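Local coordinates for serine-rich secreted cell wall anchored (LPXTG-motif ) protein (Lactobacillus reuteri ATCC 53608, PDB 5NXK) that probably serves as a cell-surface adhesin, its beta-solenoid binding region mediating attachment of the gut bacterium to its host, at residues S151-P155 with D156-T160; M213-I216 with G217-Y221. All blocks are in the same frame, centred on the assembly; numbering follows the deposited sequence.

The chain winds through a right-handed beta-solenoid, and the two contacts follow one another along it without nesting or crossing. Interaction 1 comes first. It closes the hairpin of residues 151-160, an antiparallel excursion in the long insertion between parallel-sheet strands 129-134 and 163-164. Interaction 2 closes a tight turn at residues 213-221, where the chain leaves strand 210-214 of one parallel sheet and enters strand 221-226 of another. Their centres lie about 16 Å apart, yet their side chains meet. Lys159 NZ forms a 3.0 Å salt bridge with Glu220 OE2. Tyr221 also packs against Lys159 and Asp156. The hairpin is thereby tied to the later coil that turns at 213-221.

Interaction 1 (S151-P155 with D156-T160); sequences SHRTP and DGDKT
A beta hairpin carries this contact, and a type I turn from Thr154 to Gly157 reverses the chain. His152 and Lys159 form the antiparallel hydrogen-bonded pair. His152 N donates to Lys159 O and Lys159 N to His152 O, both at 2.9 Å. Next to them, Ser151 and Thr160 are a non-hydrogen-bonded pair, with Ser151 CB 3.8 Å from Thr160 CG2. The hydroxyl of Thr154 grips the turn. It lies between the backbone N and the carbonyl carbon (chi1 78°), which aims it into the loop. There OG1 donates to Gly157 O at 2.6 Å, in the carbonyl plane. The same oxygen accepts from Asp156 N at 3.0 Å. Gly157 N closes the turn onto Thr154 O at 3.0 Å, from above the carbonyl plane. The methyl CG2 of Thr154 rests on Lys159 CG, the two side chains crossing at about a right angle. Between the turn and the paired strands, Asp158 OD1 lies 3.3 Å from Arg153 CA, but the guanidinium stays too far away for a salt bridge. Asp156 forms a salt bridge with Arg251 of a later coil. This is a short two-stranded beta hairpin laid along the flank of a beta-solenoid, packed on strands 186-191 and 221-226.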
loop_
_atom_site.group_PDB
_atom_site.type_symbol
_atom_site.label_atom_id
_atom_site.label_comp_id
_atom_site.label_asym_id
_atom_site.label_seq_id
_atom_site.Cartn_x
_atom_site.Cartn_y
_atom_site.Cartn_z
ATOM N N SER A 151 -12.076 2.549 6.549
ATOM C CA SER A 151 -11.936 3.063 7.904
ATOM C C SER A 151 -11.865 1.910 8.903
ATOM O O SER A 151 -12.530 0.887 8.726
ATOM C CB SER A 151 -13.107 3.987 8.246
ATOM O OG SER A 151 -12.981 4.462 9.573
ATOM N N HIS A 152 -11.076 2.076 9.956
ATOM C CA HIS A 152 -10.916 1.016 10.940
ATOM C C HIS A 152 -10.656 1.616 12.316
ATOM O O HIS A 152 -10.061 2.695 12.432
ATOM C CB HIS A 152 -9.799 0.062 10.498
ATOM C CG HIS A 152 -9.652 -1.149 11.365
ATOM N ND1 HIS A 152 -10.555 -2.191 11.351
ATOM C CD2 HIS A 152 -8.667 -1.519 12.217
ATOM C CE1 HIS A 152 -10.155 -3.129 12.193
ATOM N NE2 HIS A 152 -9.009 -2.747 12.727
ATOM N N ARG A 153 -11.121 0.935 13.357
ATOM C CA ARG A 153 -11.000 1.461 14.712
ATOM C C ARG A 153 -9.552 1.479 15.212
ATOM O O ARG A 153 -8.746 0.635 14.828
ATOM C CB ARG A 153 -11.860 0.640 15.678
ATOM C CG ARG A 153 -12.147 1.347 16.999
ATOM C CD ARG A 153 -12.577 0.369 18.093
ATOM N NE ARG A 153 -12.560 1.014 19.404
ATOM C CZ ARG A 153 -11.485 1.120 20.181
ATOM N NH1 ARG A 153 -10.325 0.586 19.810
ATOM N NH2 ARG A 153 -11.579 1.736 21.351
ATOM N N THR A 154 -9.233 2.466 16.047
ATOM C CA THR A 154 -7.976 2.517 16.785
ATOM C C THR A 154 -8.294 3.036 18.187
ATOM O O THR A 154 -9.385 3.568 18.408
ATOM C CB THR A 154 -6.934 3.447 16.130
ATOM O OG1 THR A 154 -7.257 4.808 16.449
ATOM C CG2 THR A 154 -6.861 3.252 14.617
ATOM N N PRO A 155 -7.348 2.906 19.136
ATOM C CA PRO A 155 -7.595 3.506 20.451
ATOM C C PRO A 155 -7.809 5.025 20.422
ATOM O O PRO A 155 -8.289 5.575 21.412
ATOM C CB PRO A 155 -6.323 3.165 21.238
ATOM C CG PRO A 155 -5.786 1.946 20.562
ATOM C CD PRO A 155 -6.091 2.132 19.114
ATOM N N ASP A 156 -7.457 5.688 19.325
ATOM C CA ASP A 156 -7.698 7.122 19.194
ATOM C C ASP A 156 -8.817 7.441 18.211
ATOM O O ASP A 156 -8.806 8.494 17.570
ATOM C CB ASP A 156 -6.421 7.850 18.767
ATOM C CG ASP A 156 -5.332 7.789 19.825
ATOM O OD1 ASP A 156 -5.659 7.570 21.012
ATOM O OD2 ASP A 156 -4.147 7.979 19.476
ATOM N N GLY A 157 -9.767 6.526 18.065
ATOM C CA GLY A 157 -10.878 6.758 17.163
ATOM C C GLY A 157 -10.628 6.120 15.810
ATOM O O GLY A 157 -9.525 5.633 15.548
ATOM N N ASP A 158 -11.650 6.127 14.960
ATOM C CA ASP A 158 -11.575 5.508 13.639
ATOM C C ASP A 158 -10.630 6.282 12.750
ATOM O O ASP A 158 -10.644 7.510 12.756
ATOM C CB ASP A 158 -12.954 5.458 12.970
ATOM C CG ASP A 158 -13.900 4.467 13.624
ATOM O OD1 ASP A 158 -13.454 3.664 14.470
ATOM O OD2 ASP A 158 -15.100 4.489 13.274
ATOM N N LYS A 159 -9.822 5.570 11.973
ATOM C CA LYS A 159 -8.919 6.230 11.037
ATOM C C LYS A 159 -9.086 5.619 9.662
ATOM O O LYS A 159 -9.361 4.434 9.538
ATOM C CB LYS A 159 -7.451 6.105 11.486
ATOM C CG LYS A 159 -7.150 6.596 12.898
ATOM C CD LYS A 159 -7.313 8.107 13.037
ATOM C CE LYS A 159 -7.122 8.531 14.494
ATOM N NZ LYS A 159 -7.301 10.003 14.702
ATOM N N THR A 160 -8.909 6.438 8.629
ATOM C CA THR A 160 -8.932 5.970 7.251
ATOM C C THR A 160 -7.504 5.890 6.754
ATOM O O THR A 160 -6.609 6.509 7.336
ATOM C CB THR A 160 -9.725 6.902 6.341
ATOM O OG1 THR A 160 -9.200 8.234 6.454
ATOM C CG2 THR A 160 -11.201 6.897 6.726
#

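Interaction 2 (M213-I216 with G217-Y221); sequences MENI and GNTEY
Asn215 and Thr219 meet across a tight turn. The carbonyl oxygen of Asn215 accepts two backbone N-H groups. Thr219 N comes nearly along the C=O axis at 2.7 Å, with an N-H...O angle of 165°. Asn218 N lies above the carbonyl plane at 2.8 Å. Two donors thus fix this one oxygen and hold residues 215-219 in a compact loop. The side chains add a close approach, with Thr219 OG1 3.2 Å from Asn215 CB. The hydroxyl stands beside the backbone N of Thr219 (chi1 -65°), and this turns it toward Asn215. At the tip, a water accepts from Gly217 N at 2.7 Å and donates a weak bond to Glu214 O. Asn218 ND2 donates to Thr219 OG1 at 3.2 Å, and the hydroxyl oxygen lies in the plane of the amide.

The i to i+4 bond makes residues 215-219 an alpha-turn, and here it carries the chain from strand 210-214 of one parallel sheet toward strand 221-226 of the next. The stacked parallel sheets are those of a beta-solenoid, as in pectate lyase-like proteins.

The next shell belongs to neighbouring coils. The carboxylate of Asp187 bonds both Asn215 ND2 and Thr219 OG1, one with each oxygen, and so couples the two side chains. Asn215 is held at both ends of its amide: OD1 accepts from Asn181 N, and ND2 also reaches Leu179 O. These bonds satisfy a buried polar group and fix its rotation. Asn218 ND2 has a second acceptor in Thr184 O. The backbone of Asn215 is bonded to Ser244 and that of Thr219 to Lys246.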
loop_
_atom_site.group_PDB
_atom_site.type_symbol
_atom_site.label_atom_id
_atom_site.label_comp_id
_atom_site.label_asym_id
_atom_site.label_seq_id
_atom_site.Cartn_x
_atom_site.Cartn_y
_atom_site.Cartn_z
ATOM N N MET A 213 6.633 11.198 1.212
ATOM C CA MET A 213 5.260 11.285 1.694
ATOM C C MET A 213 5.115 12.550 2.529
ATOM O O MET A 213 5.057 12.515 3.761
ATOM C CB MET A 213 4.851 10.024 2.474
ATOM C CG MET A 213 5.248 8.727 1.785
ATOM S SD MET A 213 4.299 7.260 2.315
ATOM C CE MET A 213 4.941 7.105 3.964
ATOM N N GLU A 214 5.073 13.678 1.826
ATOM C CA GLU A 214 5.038 14.985 2.464
ATOM C C GLU A 214 3.589 15.430 2.568
ATOM O O GLU A 214 3.093 16.156 1.718
ATOM C CB GLU A 214 5.873 15.975 1.657
ATOM C CG GLU A 214 7.365 15.680 1.768
ATOM C CD GLU A 214 8.221 16.620 0.938
ATOM O OE1 GLU A 214 7.936 16.790 -0.271
ATOM O OE2 GLU A 214 9.196 17.164 1.490
ATOM N N ASN A 215 2.925 15.005 3.638
ATOM C CA ASN A 215 1.478 15.107 3.732
ATOM C C ASN A 215 1.028 15.783 5.014
ATOM O O ASN A 215 -0.063 15.520 5.527
ATOM C CB ASN A 215 0.881 13.708 3.612
ATOM C CG ASN A 215 1.111 13.107 2.235
ATOM O OD1 ASN A 215 0.886 13.776 1.223
ATOM N ND2 ASN A 215 1.558 11.846 2.185
ATOM N N ILE A 216 1.872 16.687 5.496
ATOM C CA ILE A 216 1.650 17.381 6.753
ATOM C C ILE A 216 0.358 18.222 6.721
ATOM O O ILE A 216 -0.221 18.519 7.765
ATOM C CB ILE A 216 2.884 18.261 7.101
ATOM C CG1 ILE A 216 2.861 18.696 8.565
ATOM C CG2 ILE A 216 3.007 19.449 6.154
ATOM C CD1 ILE A 216 4.235 19.000 9.104
ATOM N N GLY A 217 -0.098 18.596 5.532
ATOM C CA GLY A 217 -1.360 19.312 5.398
ATOM C C GLY A 217 -2.594 18.439 5.630
ATOM O O GLY A 217 -3.706 18.947 5.793
ATOM N N ASN A 218 -2.407 17.124 5.681
ATOM C CA ASN A 218 -3.546 16.212 5.625
ATOM C C ASN A 218 -3.448 14.991 6.535
ATOM O O ASN A 218 -4.374 14.669 7.270
ATOM C CB ASN A 218 -3.736 15.728 4.188
ATOM C CG ASN A 218 -4.771 14.615 4.074
ATOM O OD1 ASN A 218 -5.956 14.879 3.848
ATOM N ND2 ASN A 218 -4.329 13.363 4.242
ATOM N N THR A 219 -2.322 14.301 6.454
ATOM C CA THR A 219 -2.173 12.982 7.058
ATOM C C THR A 219 -1.856 13.054 8.550
ATOM O O THR A 219 -1.067 13.891 8.976
ATOM C CB THR A 219 -1.082 12.218 6.312
ATOM O OG1 THR A 219 -1.517 11.989 4.965
ATOM C CG2 THR A 219 -0.774 10.895 6.970
ATOM N N GLU A 220 -2.479 12.190 9.347
ATOM C CA GLU A 220 -2.137 12.118 10.770
ATOM C C GLU A 220 -0.897 11.257 11.018
ATOM O O GLU A 220 0.003 11.678 11.730
ATOM C CB GLU A 220 -3.321 11.591 11.580
ATOM C CG GLU A 220 -4.537 12.501 11.512
ATOM C CD GLU A 220 -5.651 12.063 12.439
ATOM O OE1 GLU A 220 -5.816 12.690 13.505
ATOM O OE2 GLU A 220 -6.357 11.088 12.108
ATOM N N TYR A 221 -0.848 10.058 10.435
ATOM C CA TYR A 221 0.345 9.206 10.535
ATOM C C TYR A 221 0.785 8.783 9.142
ATOM O O TYR A 221 -0.037 8.317 8.362
ATOM C CB TYR A 221 0.101 7.930 11.343
ATOM C CG TYR A 221 -0.887 8.004 12.466
ATOM C CD1 TYR A 221 -0.794 8.975 13.447
ATOM C CD2 TYR A 221 -1.916 7.073 12.554
ATOM C CE1 TYR A 221 -1.704 9.027 14.483
ATOM C CE2 TYR A 221 -2.829 7.117 13.581
ATOM C CZ TYR A 221 -2.725 8.097 14.543
ATOM O OH TYR A 221 -3.638 8.139 15.575
HETATM O O HOH W 1 0.907 18.454 2.978
#